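Local coordinates for protein ATP-dependent CLP protease, putative (Plasmodium falciparum, PDB 2F6I) that probably acts as the serine-type peptidase component of an ATP-dependent Clp protease, cutting proteins into small peptides, and is represented here by its ClpP catalytic domain, at residues C[107-112]-C[133-138]; C[81-86]-C[155-160]; C[101-106]-C[129-134]; C[114-119]-C[194-199]; C[42-47]-C[73-78]. All blocks are in the same frame, centred on the assembly; numbering follows the deposited sequence.

Contact 1: C[107-112]-C[133-138]; sequences VASMAS and IHQPLG
Ser109 meets Gln135 with its hydroxyl resting against the aliphatic part of the longer side chain: OG of Ser109 lies 3.3 Å from CG of Gln135. It gets there because OG stands opposite the backbone N of its own residue (chi1 -170°), a torsion that brings it out over the start of the Gln135 chain, whose extended stem runs past it. One residue earlier, Ala108 points its methyl at the proline ring, with CB of Ala108 3.5 Å from CD of Pro136. The backbones also touch. The N-H of Ser109 makes a weak, bent hydrogen bond to the carbonyl of His134 (N to O 3.3 Å, 122° at the hydrogen), while CA of Ser109 approaches O of Ile133 at 3.3 Å as a CA-H...O contact.

The Ala-Ser-Met sequence at a helix start matches that around the nucleophilic serine of ClpP relatives, and Ser109 has the positive phi (41°) of a sharp elbow. The side chain of His134, predicted to belong to the active site, sets off away from this segment, and its NE2 lies 9.3 Å from OG of Ser109. The two side chains are therefore not hydrogen-bonded here, consistent with an active site that is not assembled in this model.

Outside the pair, the His134 ring meets that of Tyr185. Ser109 packs on Leu161, and Ser112 hydrogen-bonds Met132 O on strand 130-132. The contact thus sits between the start of helix 109-116 and the loop leaving strand 130-132, with helices 151-169 and 173-181 alongside.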
# COMPACT_ATOMS: atom_id res chain seq x y z
N VAL C 107 -2.68 22.38 -27.29
CA VAL C 107 -2.61 21.36 -28.33
C VAL C 107 -1.15 21.00 -28.53
O VAL C 107 -0.29 21.88 -28.57
CB VAL C 107 -3.21 21.87 -29.65
CG1 VAL C 107 -3.06 20.81 -30.73
CG2 VAL C 107 -4.68 22.21 -29.45
N ALA C 108 -0.87 19.70 -28.65
CA ALA C 108 0.51 19.25 -28.82
C ALA C 108 0.65 17.95 -29.61
O ALA C 108 -0.32 17.21 -29.80
CB ALA C 108 1.16 19.10 -27.46
N SER C 109 1.88 17.68 -30.05
CA SER C 109 2.22 16.48 -30.80
C SER C 109 1.16 16.12 -31.84
O SER C 109 0.74 16.97 -32.63
CB SER C 109 2.44 15.31 -29.85
OG SER C 109 2.99 14.20 -30.53
N MET C 110 0.73 14.86 -31.84
CA MET C 110 -0.28 14.41 -32.80
C MET C 110 -1.54 15.27 -32.80
O MET C 110 -2.22 15.38 -33.81
CB MET C 110 -0.66 12.94 -32.55
CG MET C 110 0.32 11.93 -33.13
SD MET C 110 0.71 12.30 -34.86
CE MET C 110 -0.87 12.02 -35.65
N ALA C 111 -1.84 15.87 -31.65
CA ALA C 111 -3.02 16.73 -31.55
C ALA C 111 -2.80 17.92 -32.47
O ALA C 111 -3.71 18.36 -33.17
CB ALA C 111 -3.21 17.19 -30.11
N SER C 112 -1.57 18.43 -32.46
CA SER C 112 -1.20 19.57 -33.30
C SER C 112 -1.24 19.16 -34.77
O SER C 112 -1.69 19.93 -35.62
CB SER C 112 0.21 20.05 -32.94
OG SER C 112 0.23 20.64 -31.65
N ILE C 133 4.97 21.30 -30.78
CA ILE C 133 5.21 20.11 -31.58
C ILE C 133 5.62 18.91 -30.74
O ILE C 133 5.25 17.77 -31.05
CB ILE C 133 6.32 20.39 -32.62
CG1 ILE C 133 5.92 21.61 -33.47
CG2 ILE C 133 6.53 19.17 -33.50
CD1 ILE C 133 6.99 22.04 -34.45
N HIS C 134 6.37 19.16 -29.68
CA HIS C 134 6.85 18.11 -28.77
C HIS C 134 5.70 17.42 -28.03
O HIS C 134 4.54 17.83 -28.15
CB HIS C 134 7.82 18.72 -27.76
CG HIS C 134 7.21 19.79 -26.91
ND1 HIS C 134 6.72 19.54 -25.64
CD2 HIS C 134 6.98 21.10 -27.15
CE1 HIS C 134 6.21 20.66 -25.15
NE2 HIS C 134 6.36 21.62 -26.04
N GLN C 135 6.03 16.38 -27.27
CA GLN C 135 5.03 15.64 -26.50
C GLN C 135 5.18 15.95 -25.01
O GLN C 135 6.09 15.46 -24.35
CB GLN C 135 5.18 14.14 -26.72
CG GLN C 135 5.22 13.72 -28.19
CD GLN C 135 5.23 12.21 -28.37
OE1 GLN C 135 4.22 11.54 -28.16
NE2 GLN C 135 6.38 11.68 -28.76
N PRO C 136 4.27 16.77 -24.45
CA PRO C 136 4.30 17.15 -23.03
C PRO C 136 4.02 16.00 -22.05
O PRO C 136 4.40 16.08 -20.88
CB PRO C 136 3.26 18.26 -22.95
CG PRO C 136 2.27 17.87 -24.01
CD PRO C 136 3.17 17.47 -25.15
N LEU C 137 3.35 14.95 -22.53
CA LEU C 137 3.04 13.80 -21.68
C LEU C 137 4.17 12.78 -21.73
O LEU C 137 4.17 11.80 -20.98
CB LEU C 137 1.75 13.11 -22.14
CG LEU C 137 0.41 13.85 -22.02
CD1 LEU C 137 -0.70 12.93 -22.51
CD2 LEU C 137 0.17 14.27 -20.58
N GLY C 138 5.13 13.01 -22.62
CA GLY C 138 6.25 12.10 -22.75
C GLY C 138 6.12 11.22 -23.98
O GLY C 138 5.02 10.85 -24.38

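Contact 2: C[81-86]-C[155-160]; sequences SINEGL and LYLKKL
Leu157 lies across Asn83 at about a right angle, its CD1 methyl 3.4 Å from ND2 of Asn83, so that one branch of the leucine covers the end of the amide. The other branch turns toward the next turn of helix 82-94, where CD2 of Leu157 comes 4.1 Å from CD1 of Leu86. The same Leu86 methyl also reaches Leu160, which places it between two leucines one turn apart on helix 151-169.

Ile82 adds the second strong overlap. It and Leu157 slide past each other in opposite directions, with CG2 of Ile82 3.7 Å from CB of Leu157. The delta methyl of Ile82 goes elsewhere: CG1 stands opposite the carbonyl carbon (chi1 -68°) and the chain then runs straight on, carrying CD1 to within 4.0 Å of CG of Lys158, whose bent chain offers its methylenes to the isoleucine.

The short helical segments run at 40° to each other with their axes 10.6 Å apart at the closest. Ser81 caps the first helix, its OG accepting from N of Glu84 at 3.3 Å. Helix 151-169 probably corresponds to the handle helix of ClpP, which lies where subunits meet: Tyr156 makes a cation-pi contact with Arg130 of a neighbouring subunit, Asn83 packs on that same arginine, and Leu155 packs on Thr151 of a further subunit.

Across the two segments there is no hydrogen bond or salt bridge. The pairing rests mainly on apolar packing, with the Asn83 amide and the Lys158 methylenes at its margin, and so probably depends more on shape than on directional bonds.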
# COMPACT_ATOMS: atom_id res chain seq x y z
N SER C 81 -0.48 8.87 -27.80
CA SER C 81 0.11 7.80 -28.59
C SER C 81 0.23 8.20 -30.06
O SER C 81 -0.75 8.64 -30.67
CB SER C 81 -0.75 6.54 -28.48
OG SER C 81 -0.34 5.55 -29.41
N ILE C 82 1.43 8.07 -30.62
CA ILE C 82 1.63 8.42 -32.02
C ILE C 82 0.98 7.41 -32.96
O ILE C 82 0.49 7.78 -34.02
CB ILE C 82 3.14 8.57 -32.34
CG1 ILE C 82 3.69 9.80 -31.61
CG2 ILE C 82 3.34 8.73 -33.84
CD1 ILE C 82 5.14 10.12 -31.93
N ASN C 83 0.97 6.14 -32.57
CA ASN C 83 0.34 5.10 -33.39
C ASN C 83 -1.15 5.40 -33.48
O ASN C 83 -1.73 5.39 -34.57
CB ASN C 83 0.52 3.71 -32.77
CG ASN C 83 1.80 3.04 -33.22
OD1 ASN C 83 2.00 2.79 -34.41
ND2 ASN C 83 2.67 2.72 -32.26
N GLU C 84 -1.77 5.65 -32.33
CA GLU C 84 -3.19 5.94 -32.28
C GLU C 84 -3.46 7.28 -32.96
O GLU C 84 -4.56 7.51 -33.47
CB GLU C 84 -3.67 5.97 -30.83
CG GLU C 84 -3.50 4.64 -30.11
CD GLU C 84 -4.15 3.48 -30.87
OE1 GLU C 84 -5.38 3.53 -31.08
OE2 GLU C 84 -3.43 2.54 -31.26
N GLY C 85 -2.45 8.14 -32.98
CA GLY C 85 -2.60 9.44 -33.61
C GLY C 85 -2.60 9.28 -35.12
O GLY C 85 -3.45 9.83 -35.81
N LEU C 86 -1.64 8.52 -35.63
CA LEU C 86 -1.53 8.28 -37.06
C LEU C 86 -2.74 7.50 -37.56
O LEU C 86 -3.10 7.58 -38.73
CB LEU C 86 -0.24 7.54 -37.36
CG LEU C 86 1.01 8.39 -37.10
CD1 LEU C 86 2.27 7.53 -37.14
CD2 LEU C 86 1.07 9.52 -38.12
N LEU C 155 11.60 6.33 -32.70
CA LEU C 155 12.25 7.31 -33.57
C LEU C 155 11.56 7.36 -34.93
O LEU C 155 11.36 8.44 -35.49
CB LEU C 155 13.73 6.96 -33.76
CG LEU C 155 14.67 7.27 -32.59
CD1 LEU C 155 16.05 6.71 -32.88
CD2 LEU C 155 14.73 8.77 -32.37
N TYR C 156 11.21 6.19 -35.45
CA TYR C 156 10.55 6.09 -36.74
C TYR C 156 9.21 6.82 -36.76
O TYR C 156 8.88 7.51 -37.73
CB TYR C 156 10.36 4.62 -37.13
CG TYR C 156 9.44 4.40 -38.31
CD1 TYR C 156 8.06 4.37 -38.14
CD2 TYR C 156 9.95 4.26 -39.60
CE1 TYR C 156 7.20 4.19 -39.23
CE2 TYR C 156 9.11 4.09 -40.70
CZ TYR C 156 7.73 4.05 -40.50
OH TYR C 156 6.89 3.89 -41.58
N LEU C 157 8.43 6.66 -35.70
CA LEU C 157 7.12 7.29 -35.61
C LEU C 157 7.21 8.80 -35.48
O LEU C 157 6.31 9.52 -35.93
CB LEU C 157 6.32 6.70 -34.44
CG LEU C 157 5.98 5.22 -34.58
CD1 LEU C 157 5.16 4.77 -33.38
CD2 LEU C 157 5.20 4.99 -35.87
N LYS C 158 8.28 9.29 -34.86
CA LYS C 158 8.46 10.73 -34.69
C LYS C 158 8.89 11.36 -36.01
O LYS C 158 8.35 12.38 -36.43
CB LYS C 158 9.50 11.03 -33.62
CG LYS C 158 9.08 10.61 -32.22
CD LYS C 158 9.19 11.76 -31.23
CE LYS C 158 8.21 12.88 -31.54
NZ LYS C 158 8.25 13.97 -30.52
N LYS C 159 9.86 10.73 -36.68
CA LYS C 159 10.34 11.24 -37.96
C LYS C 159 9.16 11.30 -38.92
O LYS C 159 9.02 12.26 -39.68
CB LYS C 159 11.43 10.33 -38.51
N LEU C 160 8.32 10.28 -38.88
CA LEU C 160 7.15 10.22 -39.74
C LEU C 160 6.17 11.33 -39.36
O LEU C 160 5.57 11.96 -40.23
CB LEU C 160 6.48 8.85 -39.61
CG LEU C 160 5.26 8.55 -40.50
CD1 LEU C 160 5.61 8.78 -41.96
CD2 LEU C 160 4.81 7.12 -40.28

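Contact 3: C[101-106]-C[129-134]; sequences TISFGL and CRIMIH
Gly105 and Arg130 are joined by a backbone hydrogen bond. N of Arg130 donates to O of Gly105 at 2.9 Å and 160° at the hydrogen, approaching from 32° out of the carbonyl plane. With the bond from Val107 N to Arg130 O just beyond, it makes the parallel bridge of Leu106 with Arg130. Two CA-H...O contacts accompany it: CA of Cys129 lies 3.4 Å from the same Gly105 oxygen, and CA of Leu106 is equally far, 3.4 Å, from O of Arg130.

This bridge marks a change of sheet. Strand 99-104 belongs to the five-stranded parallel sheet of the ClpP fold; at Gly105, whose positive phi suits a glycine, the chain turns a corner, and 106-107 pairs with strand 130-132 in a separate small mixed sheet.

Among the side chains, Cys129 fills the inside of that corner. Its sulfur stands opposite the backbone N (chi1 -175°), which brings SG to 3.7 Å from C of Phe104 and 3.5 Å from OG of Ser103. Leu106 and Arg130 put their side chains on the same face of the small sheet, and Leu106 lies near Met132, though the position of its CD1 is doubtful. The guanidinium of Arg130 leads away to another chain, where its NE makes a salt bridge with Glu153 of a neighbouring subunit.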
# COMPACT_ATOMS: atom_id res chain seq x y z
N THR C 101 -10.90 22.04 -38.32
CA THR C 101 -10.35 21.94 -36.97
C THR C 101 -10.26 23.27 -36.24
O THR C 101 -9.83 24.28 -36.81
CB THR C 101 -8.95 21.31 -37.01
OG1 THR C 101 -8.11 22.09 -37.88
CG2 THR C 101 -9.01 19.89 -37.53
N ILE C 102 -10.66 23.27 -34.98
CA ILE C 102 -10.61 24.46 -34.14
C ILE C 102 -9.94 24.08 -32.83
O ILE C 102 -10.42 23.21 -32.10
CB ILE C 102 -12.01 25.03 -33.86
CG1 ILE C 102 -12.70 25.38 -35.18
CG2 ILE C 102 -11.90 26.26 -32.97
CD1 ILE C 102 -14.07 26.01 -35.02
N SER C 103 -8.83 24.74 -32.52
CA SER C 103 -8.11 24.45 -31.30
C SER C 103 -8.29 25.52 -30.24
O SER C 103 -8.50 26.69 -30.56
CB SER C 103 -6.61 24.32 -31.60
OG SER C 103 -6.07 25.59 -31.91
N PHE C 104 -8.22 25.10 -28.99
CA PHE C 104 -8.31 26.01 -27.86
C PHE C 104 -7.65 25.34 -26.67
O PHE C 104 -7.55 24.12 -26.62
CB PHE C 104 -9.76 26.41 -27.55
CG PHE C 104 -10.65 25.28 -27.12
CD1 PHE C 104 -11.60 24.76 -28.00
CD2 PHE C 104 -10.59 24.77 -25.83
CE1 PHE C 104 -12.48 23.75 -27.59
CE2 PHE C 104 -11.46 23.77 -25.41
CZ PHE C 104 -12.41 23.26 -26.29
N GLY C 105 -7.17 26.15 -25.73
CA GLY C 105 -6.51 25.60 -24.56
C GLY C 105 -5.08 25.21 -24.85
O GLY C 105 -4.20 26.07 -24.94
N LEU C 106 -4.84 23.92 -25.00
CA LEU C 106 -3.50 23.42 -25.27
C LEU C 106 -3.55 22.30 -26.29
O LEU C 106 -4.37 21.38 -26.18
CB LEU C 106 -2.86 22.92 -23.98
CG LEU C 106 -1.39 22.51 -24.10
CD1 LEU C 106 -0.59 23.71 -24.53
CD2 LEU C 106 -0.87 21.99 -22.77
N CYS C 129 -4.96 29.86 -27.10
CA CYS C 129 -4.46 28.50 -27.27
C CYS C 129 -2.93 28.44 -27.37
O CYS C 129 -2.30 29.31 -27.99
CB CYS C 129 -5.08 27.86 -28.51
SG CYS C 129 -4.64 26.13 -28.74
N ARG C 130 -2.34 27.43 -26.76
CA ARG C 130 -0.89 27.24 -26.81
C ARG C 130 -0.65 25.99 -27.64
O ARG C 130 -1.18 24.92 -27.33
CB ARG C 130 -0.33 27.07 -25.40
CG ARG C 130 -0.61 28.26 -24.47
CD ARG C 130 0.08 29.53 -24.97
NE ARG C 130 1.52 29.50 -24.74
CZ ARG C 130 2.37 30.38 -25.24
NH1 ARG C 130 1.94 31.37 -26.01
NH2 ARG C 130 3.67 30.28 -24.95
N ILE C 131 0.15 26.13 -28.69
CA ILE C 131 0.45 25.03 -29.60
C ILE C 131 1.93 24.68 -29.62
O ILE C 131 2.78 25.57 -29.67
CB ILE C 131 -0.01 25.39 -31.03
CG1 ILE C 131 -1.49 25.76 -31.01
CG2 ILE C 131 0.24 24.23 -31.97
CD1 ILE C 131 -2.01 26.31 -32.32
N MET C 132 2.24 23.39 -29.58
CA MET C 132 3.62 22.91 -29.58
C MET C 132 3.74 21.64 -30.41
O MET C 132 2.75 20.98 -30.70
CB MET C 132 4.08 22.63 -28.15
CG MET C 132 3.31 21.51 -27.49
SD MET C 132 2.91 21.90 -25.78
CE MET C 132 2.07 23.46 -26.03
N ILE C 133 4.97 21.30 -30.78
CA ILE C 133 5.21 20.11 -31.58
C ILE C 133 5.62 18.91 -30.74
O ILE C 133 5.25 17.77 -31.05
CB ILE C 133 6.32 20.39 -32.62
CG1 ILE C 133 5.92 21.61 -33.47
CG2 ILE C 133 6.53 19.17 -33.50
CD1 ILE C 133 6.99 22.04 -34.45
N HIS C 134 6.37 19.16 -29.68
CA HIS C 134 6.85 18.11 -28.77
C HIS C 134 5.70 17.42 -28.03
O HIS C 134 4.54 17.83 -28.15
CB HIS C 134 7.82 18.72 -27.76
CG HIS C 134 7.21 19.79 -26.91
ND1 HIS C 134 6.72 19.54 -25.64
CD2 HIS C 134 6.98 21.10 -27.15
CE1 HIS C 134 6.21 20.66 -25.15
NE2 HIS C 134 6.36 21.62 -26.04

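Contact 4: C[114-119]-C[194-199]; sequences ILASGK and YGIIDE
Leu115, on the last turn of helix 109-116, rests one methyl against two neighbouring isoleucines of the loop after helix 188-194, which closes in a Schellman motif with Gly195, at positive phi, the first residue past the helix. CD2 of Leu115 lies 3.9 Å from CG2 of Ile196, the two side chains meeting at about a right angle, and equally 3.9 Å from CG2 of Ile197. CG of Leu115 stands opposite its backbone N (chi1 169°), which swings the isobutyl group toward the loop. Beside it Ala116 lies against Ile196, CB of Ala116 4.0 Å from CG2 of Ile196, and CA of Ala116 gives a CA-H...O contact to O of Ile196 at 3.4 Å.

In the next layer, Ala116 also packs on Leu165 and Phe168 of helix 151-169. Arg123 ties the loop to the helix end: it makes a salt bridge with OD1 of Asp198 and a hydrogen bond to O of Ala116. Leu115 O takes a bond from Thr101 OG1, linking the helix end to strand 99-104 of the parallel sheet.

The helix end itself is fixed at Ile114, whose carbonyl oxygen accepts two bonds from the same face of its plane, from N of Ser117 at 3.1 Å and from OG of Ser117 at 2.7 Å.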
# COMPACT_ATOMS: atom_id res chain seq x y z
N ILE C 114 -3.07 16.75 -36.11
CA ILE C 114 -4.46 16.56 -36.48
C ILE C 114 -5.08 17.93 -36.75
O ILE C 114 -5.84 18.11 -37.70
CB ILE C 114 -5.26 15.85 -35.37
CG1 ILE C 114 -4.75 14.42 -35.20
CG2 ILE C 114 -6.75 15.86 -35.69
CD1 ILE C 114 -5.39 13.66 -34.05
N LEU C 115 -4.74 18.89 -35.90
CA LEU C 115 -5.23 20.25 -36.05
C LEU C 115 -4.81 20.78 -37.42
O LEU C 115 -5.62 21.36 -38.15
CB LEU C 115 -4.64 21.14 -34.95
CG LEU C 115 -4.83 22.66 -35.05
CD1 LEU C 115 -6.31 23.03 -34.98
CD2 LEU C 115 -4.06 23.33 -33.92
N ALA C 116 -3.54 20.56 -37.76
CA ALA C 116 -2.98 21.02 -39.02
C ALA C 116 -3.48 20.29 -40.26
O ALA C 116 -3.35 20.79 -41.38
CB ALA C 116 -1.46 20.95 -38.96
N SER C 117 -4.07 19.11 -40.08
CA SER C 117 -4.56 18.34 -41.22
C SER C 117 -5.98 18.72 -41.62
O SER C 117 -6.56 18.11 -42.52
CB SER C 117 -4.50 16.85 -40.92
OG SER C 117 -5.29 16.52 -39.80
N GLY C 118 -6.55 19.72 -40.96
CA GLY C 118 -7.90 20.14 -41.29
C GLY C 118 -7.98 20.66 -42.71
O GLY C 118 -6.95 20.96 -43.32
N LYS C 119 -9.19 20.78 -43.24
CA LYS C 119 -9.37 21.28 -44.60
C LYS C 119 -8.65 22.61 -44.71
O LYS C 119 -8.93 23.54 -43.95
CB LYS C 119 -10.85 21.49 -44.92
CG LYS C 119 -11.09 21.88 -46.38
CD LYS C 119 -12.44 22.56 -46.62
CE LYS C 119 -13.61 21.66 -46.28
NZ LYS C 119 -14.91 22.09 -46.88
N TYR C 194 3.38 29.77 -38.73
CA TYR C 194 4.10 28.51 -38.87
C TYR C 194 3.42 27.66 -39.94
O TYR C 194 4.05 26.82 -40.57
CB TYR C 194 4.09 27.75 -37.54
CG TYR C 194 5.22 26.76 -37.37
CD1 TYR C 194 6.47 27.16 -36.90
CD2 TYR C 194 5.03 25.41 -37.65
CE1 TYR C 194 7.50 26.25 -36.72
CE2 TYR C 194 6.05 24.48 -37.47
CZ TYR C 194 7.29 24.91 -37.00
OH TYR C 194 8.30 23.99 -36.80
N GLY C 195 2.12 27.89 -40.13
CA GLY C 195 1.38 27.14 -41.13
C GLY C 195 0.55 26.00 -40.56
O GLY C 195 0.13 25.11 -41.29
N ILE C 196 0.32 26.04 -39.25
CA ILE C 196 -0.47 25.00 -38.58
C ILE C 196 -1.96 25.31 -38.68
O ILE C 196 -2.77 24.41 -38.88
CB ILE C 196 -0.06 24.87 -37.09
CG1 ILE C 196 1.36 24.33 -36.99
CG2 ILE C 196 -1.03 23.95 -36.35
CD1 ILE C 196 1.93 24.30 -35.59
N ILE C 197 -2.31 26.58 -38.53
CA ILE C 197 -3.71 27.00 -38.64
C ILE C 197 -3.80 28.10 -39.68
O ILE C 197 -2.81 28.78 -39.98
CB ILE C 197 -4.26 27.54 -37.30
CG1 ILE C 197 -3.40 28.71 -36.82
CG2 ILE C 197 -4.30 26.43 -36.27
CD1 ILE C 197 -3.90 29.38 -35.56
N ASP C 198 -4.99 28.29 -40.24
CA ASP C 198 -5.19 29.31 -41.26
C ASP C 198 -5.55 30.67 -40.67
O ASP C 198 -5.13 31.70 -41.20
CB ASP C 198 -6.28 28.86 -42.23
CG ASP C 198 -6.00 27.49 -42.81
OD1 ASP C 198 -4.94 27.32 -43.44
OD2 ASP C 198 -6.84 26.58 -42.63
N GLU C 199 -6.31 30.68 -39.59
CA GLU C 199 -6.69 31.95 -38.98
C GLU C 199 -7.00 31.89 -37.49
O GLU C 199 -7.39 30.86 -36.96
CB GLU C 199 -7.89 32.54 -39.73
CG GLU C 199 -9.02 31.57 -39.98
CD GLU C 199 -10.13 32.17 -40.81
OE1 GLU C 199 -9.83 32.73 -41.89
OE2 GLU C 199 -11.31 32.09 -40.38

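Contact 5: C[42-47]-C[73-78]; sequences IYLTDE and IYINSP
Ile42, Tyr43 and Leu44 pair in parallel register with Ile73, Tyr74 and Ile75, and the axes of the two short strand segments approach to 4.7 Å, at 17°. The ladder bonds go from Tyr74 N to Ile42 O (2.9 Å), from Leu44 N to Tyr74 O (2.8 Å) and from Asn76 N to Leu44 O (3.0 Å). The last is almost straight at its hydrogen but comes to the carbonyl from 32° out of its plane.

On one face Tyr43 and Tyr74 lie side by side and point the same way. Their planes make 38°, so the pair is oblique, and CD1 of Tyr74 sits over one face of the Tyr43 ring, off toward its rim, 3.8 Å from CE2 of Tyr43. The other face is aliphatic. CB of Leu44 lies 4.1 Å from CG2 of Ile73, while the Leu44 side chain lies alongside that of Ile75, pointing the same way.

Beyond the ladder Ser77 takes over: with OG opposite the backbone N, its hydroxyl donates to O of Asp46 at 2.8 Å, tying down the loop that leaves the first strand. Glu47 then crosses Pro78 at about a right angle through its CG.

This is the strand pair of the beta-alpha-beta unit formed by strand 41-44, helix 50-66 and strand 71-77, at one edge of the chain's parallel sheet. The aliphatic face is covered by Leu56 of helix 50-66 and by Ile114 of helix 109-116. The tyrosines instead pack on Leu61 of a neighbouring subunit, and strand 99-104 continues the sheet beyond 71-77.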
# COMPACT_ATOMS: atom_id res chain seq x y z
N ILE C 42 -17.63 17.36 -33.05
CA ILE C 42 -16.94 16.44 -32.15
C ILE C 42 -15.87 17.14 -31.32
O ILE C 42 -15.30 18.15 -31.73
CB ILE C 42 -16.24 15.31 -32.95
CG1 ILE C 42 -17.29 14.44 -33.63
CG2 ILE C 42 -15.37 14.47 -32.02
CD1 ILE C 42 -16.69 13.32 -34.45
N TYR C 43 -15.61 16.58 -30.14
CA TYR C 43 -14.60 17.13 -29.24
C TYR C 43 -13.45 16.15 -29.06
O TYR C 43 -13.65 14.97 -28.80
CB TYR C 43 -15.19 17.44 -27.87
CG TYR C 43 -16.18 18.58 -27.85
CD1 TYR C 43 -17.44 18.44 -28.43
CD2 TYR C 43 -15.86 19.79 -27.25
CE1 TYR C 43 -18.36 19.49 -28.40
CE2 TYR C 43 -16.77 20.85 -27.22
CZ TYR C 43 -18.02 20.69 -27.80
OH TYR C 43 -18.92 21.72 -27.77
N LEU C 44 -12.23 16.65 -29.23
CA LEU C 44 -11.03 15.86 -29.04
C LEU C 44 -10.36 16.62 -27.91
O LEU C 44 -9.37 17.33 -28.11
CB LEU C 44 -10.16 15.88 -30.30
CG LEU C 44 -8.78 15.20 -30.20
CD1 LEU C 44 -8.94 13.78 -29.70
CD2 LEU C 44 -8.11 15.21 -31.57
N THR C 45 -10.92 16.48 -26.71
CA THR C 45 -10.41 17.18 -25.54
C THR C 45 -9.80 16.27 -24.49
O THR C 45 -9.70 16.63 -23.32
CB THR C 45 -11.53 18.01 -24.88
OG1 THR C 45 -12.66 17.17 -24.61
CG2 THR C 45 -11.97 19.14 -25.82
N ASP C 46 -9.38 15.08 -24.92
CA ASP C 46 -8.76 14.11 -24.02
C ASP C 46 -7.39 13.75 -24.57
O ASP C 46 -7.01 14.19 -25.65
CB ASP C 46 -9.60 12.83 -23.95
CG ASP C 46 -10.20 12.61 -22.58
OD1 ASP C 46 -9.49 12.80 -21.57
OD2 ASP C 46 -11.39 12.22 -22.51
N GLU C 47 -6.65 12.96 -23.81
CA GLU C 47 -5.34 12.51 -24.26
C GLU C 47 -5.61 11.55 -25.40
O GLU C 47 -6.67 10.93 -25.46
CB GLU C 47 -4.62 11.77 -23.13
CG GLU C 47 -4.04 12.67 -22.06
CD GLU C 47 -3.66 11.92 -20.80
OE1 GLU C 47 -3.16 10.78 -20.91
OE2 GLU C 47 -3.87 12.46 -19.70
N ILE C 73 -14.29 19.67 -35.55
CA ILE C 73 -13.64 19.06 -34.40
C ILE C 73 -12.89 20.07 -33.53
O ILE C 73 -11.92 20.69 -33.98
CB ILE C 73 -12.63 17.97 -34.84
CG1 ILE C 73 -13.37 16.85 -35.58
CG2 ILE C 73 -11.90 17.40 -33.63
CD1 ILE C 73 -12.48 15.70 -36.00
N TYR C 74 -13.34 20.24 -32.29
CA TYR C 74 -12.68 21.15 -31.36
C TYR C 74 -11.52 20.34 -30.78
O TYR C 74 -11.70 19.19 -30.38
CB TYR C 74 -13.62 21.58 -30.24
CG TYR C 74 -14.73 22.51 -30.67
CD1 TYR C 74 -16.05 22.07 -30.74
CD2 TYR C 74 -14.46 23.84 -31.01
CE1 TYR C 74 -17.08 22.93 -31.12
CE2 TYR C 74 -15.49 24.71 -31.40
CZ TYR C 74 -16.79 24.25 -31.45
OH TYR C 74 -17.81 25.09 -31.82
N ILE C 75 -10.33 20.94 -30.73
CA ILE C 75 -9.17 20.23 -30.21
C ILE C 75 -8.50 20.94 -29.05
O ILE C 75 -8.12 22.11 -29.14
CB ILE C 75 -8.12 20.01 -31.32
CG1 ILE C 75 -8.77 19.31 -32.52
CG2 ILE C 75 -6.98 19.16 -30.78
CD1 ILE C 75 -7.85 19.16 -33.72
N ASN C 76 -8.34 20.19 -27.96
CA ASN C 76 -7.70 20.65 -26.73
C ASN C 76 -7.11 19.37 -26.15
O ASN C 76 -7.71 18.74 -25.28
CB ASN C 76 -8.75 21.23 -25.77
CG ASN C 76 -8.14 21.77 -24.48
OD1 ASN C 76 -6.93 21.69 -24.26
ND2 ASN C 76 -8.99 22.32 -23.62
N SER C 77 -5.94 18.98 -26.65
CA SER C 77 -5.31 17.75 -26.23
C SER C 77 -3.79 17.82 -26.20
O SER C 77 -3.17 18.43 -27.07
CB SER C 77 -5.74 16.61 -27.16
OG SER C 77 -4.95 15.45 -27.00
N PRO C 78 -3.16 17.19 -25.20
CA PRO C 78 -1.70 17.18 -25.06
C PRO C 78 -1.10 16.08 -25.93
O PRO C 78 0.10 15.81 -25.87
CB PRO C 78 -1.51 16.90 -23.58
CG PRO C 78 -2.61 15.92 -23.31
CD PRO C 78 -3.80 16.55 -24.03

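Overall arrangement
Contacts 3 and 5, with centres about 9 Å apart, share the parallel sheet: Phe104 N lies 3.0 Å from Ile75 O on the next strand. Contact 1 lies as near to contact 3, about 9 Å between centres, and both hold Ile133 and His134, the latter the predicted active-site residue. Contact 4 uses the far end of the helix that begins in contact 1, and Leu115 CA meets Ile75 CD1 of contact 5 at 3.7 Å. Contact 2 lies about 11 Å from contact 1 between centres and about 18 Å from each of the other three; it borders the active-site region through Lys158, whose side chain is about 6 Å from that of His134.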